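Local coordinates for protein branched-chain alpha-ketoacid decarboxylase (Lactococcus lactis, PDB 2VBF) that probably decarboxylates branched-chain and aromatic alpha-keto acids to aldehydes, using thiamine diphosphate and a magnesium ion as cofactors, at residues L470-T483 with V539-D553. Numbering follows the deposited sequence.
Sequences LNPICFIINNDGYT and VNRMYWIELVLEKED. With MG (magnesium ion), chain E; TPP (thiamine diphosphate), chain F.
Neighbouring parallel strands 473-478 and 542-548 of the six-stranded sheet in the C-terminal thiamine-diphosphate-binding domain run from Ile473 beside Tyr543 to Asn478 beside Val548, and the first leads into the cofactor loop. Seven backbone hydrogen bonds join them, from Tyr543 N to Pro472 O at the start to Leu549 N on Asn478 O at the end. On one face, Ile476 lays CD1 over the Trp544 indole, 3.7 Å from the centroid of the five-membered ring, a CH-pi contact 15° off the normal. Having CG anti to the backbone N (chi1 -169°) swings the Trp544 indole across to meet that methyl, while its NE1 bonds to Tyr503 O. Replacing this tryptophan with an alanine would probably leave Ile476 CD1 without its aromatic surface and Tyr503 O without its indole donor. Further along this face, Asn478 ND2 gives a nearly straight bond of 2.8 Å to Glu546 OE2, reaching it on the anti side, while Asn478 OD1 accepts from Asp480 N in an Asx turn. On the other face, Phe475 and Ile545 lie side by side, with CE1 of the ring 3.4 Å from the isoleucine CD1, and helix 525-537 packs against Ile473, Tyr543 and Ile545. Beyond the strands, Lys551 NZ forms a salt bridge with Asp480 OD2 from above the carboxylate plane, and Thr483 OG1 donates to Lys551 O at 2.8 Å. These bonds tie the loop to 539-553 just where Asn479 OD1 and Gly481 O bind magnesium together with Asp452, the diphosphate and a water. Thr483 N closes the grip, donating to O3B of thiamine diphosphate at 2.8 Å.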
loop_
_atom_site.group_PDB
_atom_site.type_symbol
_atom_site.label_atom_id
_atom_site.label_comp_id
_atom_site.label_asym_id
_atom_site.label_seq_id
_atom_site.Cartn_x
_atom_site.Cartn_y
_atom_site.Cartn_z
ATOM N N LEU A 470 5.994 21.394 9.392
ATOM C CA LEU A 470 7.131 21.287 8.497
ATOM C C LEU A 470 7.041 22.403 7.477
ATOM O O LEU A 470 5.942 22.772 7.058
ATOM C CB LEU A 470 7.131 19.928 7.803
ATOM C CG LEU A 470 7.089 18.713 8.731
ATOM C CD1 LEU A 470 7.118 17.423 7.920
ATOM C CD2 LEU A 470 8.220 18.756 9.734
ATOM N N ASN A 471 8.193 22.915 7.057
ATOM C CA ASN A 471 8.243 24.053 6.156
ATOM C C ASN A 471 8.895 23.787 4.796
ATOM O O ASN A 471 9.617 24.634 4.292
ATOM C CB ASN A 471 8.968 25.197 6.858
ATOM C CG ASN A 471 8.240 25.667 8.067
ATOM O OD1 ASN A 471 7.012 25.814 8.042
ATOM N ND2 ASN A 471 8.977 25.930 9.145
ATOM N N PRO A 472 8.604 22.632 4.170
ATOM C CA PRO A 472 9.209 22.408 2.863
ATOM C C PRO A 472 8.557 23.287 1.801
ATOM O O PRO A 472 7.495 23.859 2.045
ATOM C CB PRO A 472 8.881 20.942 2.597
ATOM C CG PRO A 472 7.570 20.781 3.212
ATOM C CD PRO A 472 7.701 21.523 4.523
ATOM N N ILE A 473 9.181 23.357 0.630
ATOM C CA ILE A 473 8.619 24.039 -0.525
ATOM C C ILE A 473 8.233 22.939 -1.524
ATOM O O ILE A 473 9.100 22.230 -2.044
ATOM C CB ILE A 473 9.620 25.017 -1.161
ATOM C CG1 ILE A 473 10.110 26.040 -0.118
ATOM C CG2 ILE A 473 8.997 25.696 -2.410
ATOM C CD1 ILE A 473 11.309 26.858 -0.573
ATOM N N CYS A 474 6.931 22.780 -1.747
ATOM C CA CYS A 474 6.400 21.688 -2.545
ATOM C C CYS A 474 5.856 22.225 -3.851
ATOM O O CYS A 474 5.017 23.132 -3.843
ATOM C CB CYS A 474 5.288 20.983 -1.786
ATOM S SG CYS A 474 5.820 20.299 -0.222
ATOM N N PHE A 475 6.349 21.672 -4.954
ATOM C CA PHE A 475 5.905 22.006 -6.311
ATOM C C PHE A 475 5.158 20.816 -6.896
ATOM O O PHE A 475 5.736 19.739 -7.042
ATOM C CB PHE A 475 7.082 22.337 -7.221
ATOM C CG PHE A 475 7.837 23.563 -6.819
ATOM C CD1 PHE A 475 7.401 24.823 -7.221
ATOM C CD2 PHE A 475 8.979 23.461 -6.051
ATOM C CE1 PHE A 475 8.104 25.957 -6.859
ATOM C CE2 PHE A 475 9.687 24.593 -5.672
ATOM C CZ PHE A 475 9.254 25.843 -6.079
ATOM N N ILE A 476 3.888 21.019 -7.233
ATOM C CA ILE A 476 3.046 19.969 -7.834
ATOM C C ILE A 476 2.938 20.267 -9.330
ATOM O O ILE A 476 2.415 21.323 -9.720
ATOM C CB ILE A 476 1.627 19.905 -7.203
ATOM C CG1 ILE A 476 1.693 19.686 -5.682
ATOM C CG2 ILE A 476 0.793 18.798 -7.870
ATOM C CD1 ILE A 476 1.980 20.917 -4.863
ATOM N N ILE A 477 3.432 19.353 -10.169
ATOM C CA ILE A 477 3.389 19.558 -11.612
ATOM C C ILE A 477 2.061 19.060 -12.182
ATOM O O ILE A 477 1.874 17.885 -12.432
ATOM C CB ILE A 477 4.576 18.928 -12.345
ATOM C CG1 ILE A 477 5.890 19.488 -11.780
ATOM C CG2 ILE A 477 4.463 19.183 -13.833
ATOM C CD1 ILE A 477 7.133 18.994 -12.470
ATOM N N ASN A 478 1.136 19.993 -12.376
ATOM C CA ASN A 478 -0.141 19.661 -12.961
ATOM C C ASN A 478 -0.011 19.753 -14.479
ATOM O O ASN A 478 -0.074 20.851 -15.051
ATOM C CB ASN A 478 -1.229 20.594 -12.433
ATOM C CG ASN A 478 -2.568 20.356 -13.102
ATOM O OD1 ASN A 478 -2.675 19.564 -14.045
ATOM N ND2 ASN A 478 -3.592 21.046 -12.631
ATOM N N ASN A 479 0.181 18.603 -15.121
ATOM C CA ASN A 479 0.185 18.507 -16.584
ATOM C C ASN A 479 -0.937 17.585 -17.088
ATOM O O ASN A 479 -0.821 16.974 -18.152
ATOM C CB ASN A 479 1.554 18.109 -17.137
ATOM C CG ASN A 479 2.086 16.870 -16.493
ATOM O OD1 ASN A 479 1.329 16.138 -15.869
ATOM N ND2 ASN A 479 3.379 16.641 -16.600
ATOM N N ASP A 480 -2.015 17.516 -16.316
ATOM C CA ASP A 480 -3.226 16.816 -16.721
ATOM C C ASP A 480 -2.952 15.337 -17.034
ATOM O O ASP A 480 -3.396 14.820 -18.067
ATOM C CB ASP A 480 -3.839 17.538 -17.933
ATOM C CG ASP A 480 -5.266 17.100 -18.235
ATOM O OD1 ASP A 480 -5.984 16.632 -17.308
ATOM O OD2 ASP A 480 -5.650 17.228 -19.416
ATOM N N GLY A 481 -2.259 14.653 -16.113
ATOM C CA GLY A 481 -2.025 13.198 -16.208
ATOM C C GLY A 481 -0.574 12.726 -16.202
ATOM O O GLY A 481 0.323 13.432 -15.717
ATOM N N TYR A 482 -0.355 11.543 -16.781
ATOM C CA TYR A 482 0.917 10.822 -16.680
ATOM C C TYR A 482 1.773 11.096 -17.909
ATOM O O TYR A 482 1.789 10.307 -18.870
ATOM C CB TYR A 482 0.714 9.303 -16.564
ATOM C CG TYR A 482 -0.130 8.744 -15.425
ATOM C CD1 TYR A 482 -0.064 9.244 -14.127
ATOM C CD2 TYR A 482 -0.961 7.654 -15.655
ATOM C CE1 TYR A 482 -0.799 8.659 -13.090
ATOM C CE2 TYR A 482 -1.710 7.074 -14.632
ATOM C CZ TYR A 482 -1.639 7.589 -13.352
ATOM O OH TYR A 482 -2.376 7.027 -12.329
ATOM N N THR A 483 2.492 12.211 -17.894
ATOM C CA THR A 483 3.257 12.639 -19.070
ATOM C C THR A 483 4.400 11.686 -19.392
ATOM O O THR A 483 4.618 11.363 -20.548
ATOM C CB THR A 483 3.735 14.103 -18.926
ATOM O OG1 THR A 483 2.617 14.978 -19.132
ATOM C CG2 THR A 483 4.831 14.438 -19.944
ATOM N N VAL A 539 11.173 31.175 5.534
ATOM C CA VAL A 539 11.579 29.865 6.070
ATOM C C VAL A 539 10.626 29.286 7.130
ATOM O O VAL A 539 10.774 28.129 7.531
ATOM C CB VAL A 539 13.016 29.924 6.662
ATOM C CG1 VAL A 539 14.007 30.406 5.618
ATOM C CG2 VAL A 539 13.051 30.816 7.919
ATOM N N ASN A 540 9.644 30.067 7.583
ATOM C CA ASN A 540 8.778 29.636 8.683
ATOM C C ASN A 540 7.403 29.129 8.263
ATOM O O ASN A 540 6.544 28.871 9.118
ATOM C CB ASN A 540 8.630 30.768 9.701
ATOM C CG ASN A 540 9.948 31.126 10.367
ATOM O OD1 ASN A 540 10.638 30.267 10.918
ATOM N ND2 ASN A 540 10.309 32.398 10.303
ATOM N N ARG A 541 7.193 28.982 6.958
ATOM C CA ARG A 541 5.962 28.376 6.452
ATOM C C ARG A 541 6.250 27.382 5.331
ATOM O O ARG A 541 7.277 27.456 4.663
ATOM C CB ARG A 541 4.976 29.452 5.975
ATOM C CG ARG A 541 4.249 30.173 7.143
ATOM C CD ARG A 541 3.195 31.149 6.645
ATOM N NE ARG A 541 3.791 32.219 5.863
ATOM C CZ ARG A 541 3.104 33.206 5.287
ATOM N NH1 ARG A 541 1.786 33.265 5.400
ATOM N NH2 ARG A 541 3.740 34.136 4.594
ATOM N N MET A 542 5.321 26.451 5.160
ATOM C CA MET A 542 5.337 25.496 4.068
ATOM C C MET A 542 4.738 26.182 2.841
ATOM O O MET A 542 3.803 26.983 2.960
ATOM C CB MET A 542 4.502 24.262 4.443
ATOM C CG MET A 542 4.454 23.162 3.402
ATOM S SD MET A 542 3.707 21.675 4.090
ATOM C CE MET A 542 3.013 20.963 2.605
ATOM N N TYR A 543 5.277 25.872 1.670
ATOM C CA TYR A 543 4.738 26.377 0.418
ATOM C C TYR A 543 4.208 25.215 -0.425
ATOM O O TYR A 543 4.846 24.164 -0.515
ATOM C CB TYR A 543 5.777 27.218 -0.330
ATOM C CG TYR A 543 5.829 28.603 0.251
ATOM C CD1 TYR A 543 6.348 28.814 1.526
ATOM C CD2 TYR A 543 5.306 29.694 -0.436
ATOM C CE1 TYR A 543 6.366 30.082 2.097
ATOM C CE2 TYR A 543 5.323 30.966 0.124
ATOM C CZ TYR A 543 5.858 31.153 1.386
ATOM O OH TYR A 543 5.865 32.408 1.946
ATOM N N TRP A 544 3.022 25.422 -0.994
ATOM C CA TRP A 544 2.313 24.417 -1.781
ATOM C C TRP A 544 1.939 25.055 -3.123
ATOM O O TRP A 544 0.972 25.817 -3.221
ATOM C CB TRP A 544 1.078 23.972 -1.019
ATOM C CG TRP A 544 0.394 22.766 -1.570
ATOM C CD1 TRP A 544 -0.719 22.734 -2.373
ATOM C CD2 TRP A 544 0.762 21.398 -1.344
ATOM N NE1 TRP A 544 -1.057 21.435 -2.650
ATOM C CE2 TRP A 544 -0.164 20.594 -2.040
ATOM C CE3 TRP A 544 1.793 20.778 -0.632
ATOM C CZ2 TRP A 544 -0.097 19.197 -2.039
ATOM C CZ3 TRP A 544 1.860 19.392 -0.629
ATOM C CH2 TRP A 544 0.913 18.617 -1.331
ATOM N N ILE A 545 2.733 24.753 -4.144
ATOM C CA ILE A 545 2.730 25.499 -5.383
ATOM C C ILE A 545 2.320 24.613 -6.540
ATOM O O ILE A 545 3.072 23.720 -6.950
ATOM C CB ILE A 545 4.127 26.096 -5.655
ATOM C CG1 ILE A 545 4.543 27.020 -4.507
ATOM C CG2 ILE A 545 4.160 26.823 -6.999
ATOM C CD1 ILE A 545 6.053 27.213 -4.411
ATOM N N GLU A 546 1.131 24.882 -7.083
ATOM C CA GLU A 546 0.646 24.145 -8.239
ATOM C C GLU A 546 1.224 24.776 -9.505
ATOM O O GLU A 546 0.915 25.929 -9.828
ATOM C CB GLU A 546 -0.887 24.134 -8.268
ATOM C CG GLU A 546 -1.468 23.420 -9.495
ATOM C CD GLU A 546 -2.979 23.391 -9.514
ATOM O OE1 GLU A 546 -3.609 23.784 -8.506
ATOM O OE2 GLU A 546 -3.528 22.949 -10.548
ATOM N N LEU A 547 2.080 24.027 -10.202
ATOM C CA LEU A 547 2.639 24.451 -11.491
ATOM C C LEU A 547 1.783 23.882 -12.604
ATOM O O LEU A 547 1.518 22.677 -12.628
ATOM C CB LEU A 547 4.077 23.954 -11.663
ATOM C CG LEU A 547 5.070 24.320 -10.557
ATOM C CD1 LEU A 547 6.435 23.716 -10.872
ATOM C CD2 LEU A 547 5.171 25.847 -10.378
ATOM N N VAL A 548 1.352 24.736 -13.535
ATOM C CA VAL A 548 0.596 24.263 -14.686
ATOM C C VAL A 548 1.511 24.160 -15.910
ATOM O O VAL A 548 2.153 25.136 -16.316
ATOM C CB VAL A 548 -0.637 25.157 -14.989
ATOM C CG1 VAL A 548 -1.417 24.578 -16.165
ATOM C CG2 VAL A 548 -1.526 25.263 -13.755
ATOM N N LEU A 549 1.574 22.963 -16.483
ATOM C CA LEU A 549 2.367 22.695 -17.670
ATOM C C LEU A 549 1.575 21.820 -18.637
ATOM O O LEU A 549 0.629 21.138 -18.235
ATOM C CB LEU A 549 3.693 22.026 -17.291
ATOM C CG LEU A 549 4.726 23.009 -16.715
ATOM C CD1 LEU A 549 4.739 22.971 -15.188
ATOM C CD2 LEU A 549 6.114 22.772 -17.290
ATOM N N GLU A 550 1.948 21.857 -19.914
ATOM C CA GLU A 550 1.216 21.116 -20.939
ATOM C C GLU A 550 1.518 19.624 -20.857
ATOM O O GLU A 550 2.642 19.221 -20.573
ATOM C CB GLU A 550 1.551 21.640 -22.338
ATOM C CG GLU A 550 1.210 23.111 -22.555
ATOM C CD GLU A 550 -0.277 23.402 -22.440
ATOM O OE1 GLU A 550 -1.096 22.531 -22.810
ATOM O OE2 GLU A 550 -0.635 24.512 -21.981
ATOM N N LYS A 551 0.506 18.802 -21.111
ATOM C CA LYS A 551 0.681 17.351 -21.051
ATOM C C LYS A 551 1.707 16.823 -22.061
ATOM O O LYS A 551 2.359 15.806 -21.815
ATOM C CB LYS A 551 -0.665 16.644 -21.231
ATOM C CG LYS A 551 -1.277 16.703 -22.601
ATOM C CD LYS A 551 -2.557 15.858 -22.668
ATOM C CE LYS A 551 -3.613 16.387 -21.713
ATOM N NZ LYS A 551 -4.889 15.654 -21.813
ATOM N N GLU A 552 1.854 17.528 -23.184
ATOM C CA GLU A 552 2.771 17.128 -24.260
ATOM C C GLU A 552 4.214 17.541 -23.993
ATOM O O GLU A 552 5.124 17.130 -24.715
ATOM C CB GLU A 552 2.342 17.747 -25.591
ATOM C CG GLU A 552 0.937 17.361 -26.032
ATOM C CD GLU A 552 -0.161 18.275 -25.503
ATOM O OE1 GLU A 552 0.121 19.232 -24.740
ATOM O OE2 GLU A 552 -1.326 18.026 -25.866
ATOM N N ASP A 553 4.417 18.356 -22.963
ATOM C CA ASP A 553 5.731 18.921 -22.662
ATOM C C ASP A 553 6.534 17.991 -21.749
ATOM O O ASP A 553 6.079 17.614 -20.675
ATOM C CB ASP A 553 5.541 20.284 -22.005
ATOM C CG ASP A 553 6.836 21.065 -21.835
ATOM O OD1 ASP A 553 7.876 20.701 -22.419
ATOM O OD2 ASP A 553 6.788 22.062 -21.086
HETATM MG MG MG E . 1.606 14.501 -14.521
HETATM N "N1'" TPP F . 2.708 2.594 -9.935
HETATM C "C2'" TPP F . 3.744 2.749 -9.051
HETATM C CM2 TPP F . 3.505 2.474 -7.593
HETATM N "N3'" TPP F . 4.974 3.139 -9.519
HETATM C "C4'" TPP F . 5.182 3.371 -10.862
HETATM N "N4'" TPP F . 6.380 3.725 -11.264
HETATM C "C5'" TPP F . 4.124 3.240 -11.768
HETATM C "C6'" TPP F . 2.880 2.844 -11.296
HETATM C "C7'" TPP F . 4.307 3.520 -13.243
HETATM N N3 TPP F . 4.556 4.933 -13.513
HETATM C C2 TPP F . 5.790 5.533 -13.690
HETATM S S1 TPP F . 5.773 7.123 -13.987
HETATM C C5 TPP F . 4.152 7.109 -13.946
HETATM C C4 TPP F . 3.581 5.863 -13.684
HETATM C CM4 TPP F . 2.105 5.585 -13.599
HETATM C C6 TPP F . 3.428 8.414 -14.212
HETATM C C7 TPP F . 3.756 9.534 -13.236
HETATM O O7 TPP F . 2.974 10.635 -13.630
HETATM P PA TPP F . 3.145 12.073 -12.962
HETATM O O1A TPP F . 3.422 11.963 -11.479
HETATM O O2A TPP F . 1.885 12.868 -13.252
HETATM O O3A TPP F . 4.491 12.630 -13.665
HETATM P PB TPP F . 4.621 13.466 -15.051
HETATM O O1B TPP F . 5.490 12.635 -15.953
HETATM O O2B TPP F . 5.334 14.736 -14.681
HETATM O O3B TPP F . 3.264 13.743 -15.635
HETATM O O HOH W 1 3.036 15.683 -13.499
HETATM O O HOH W 2 4.567 18.497 -18.719
#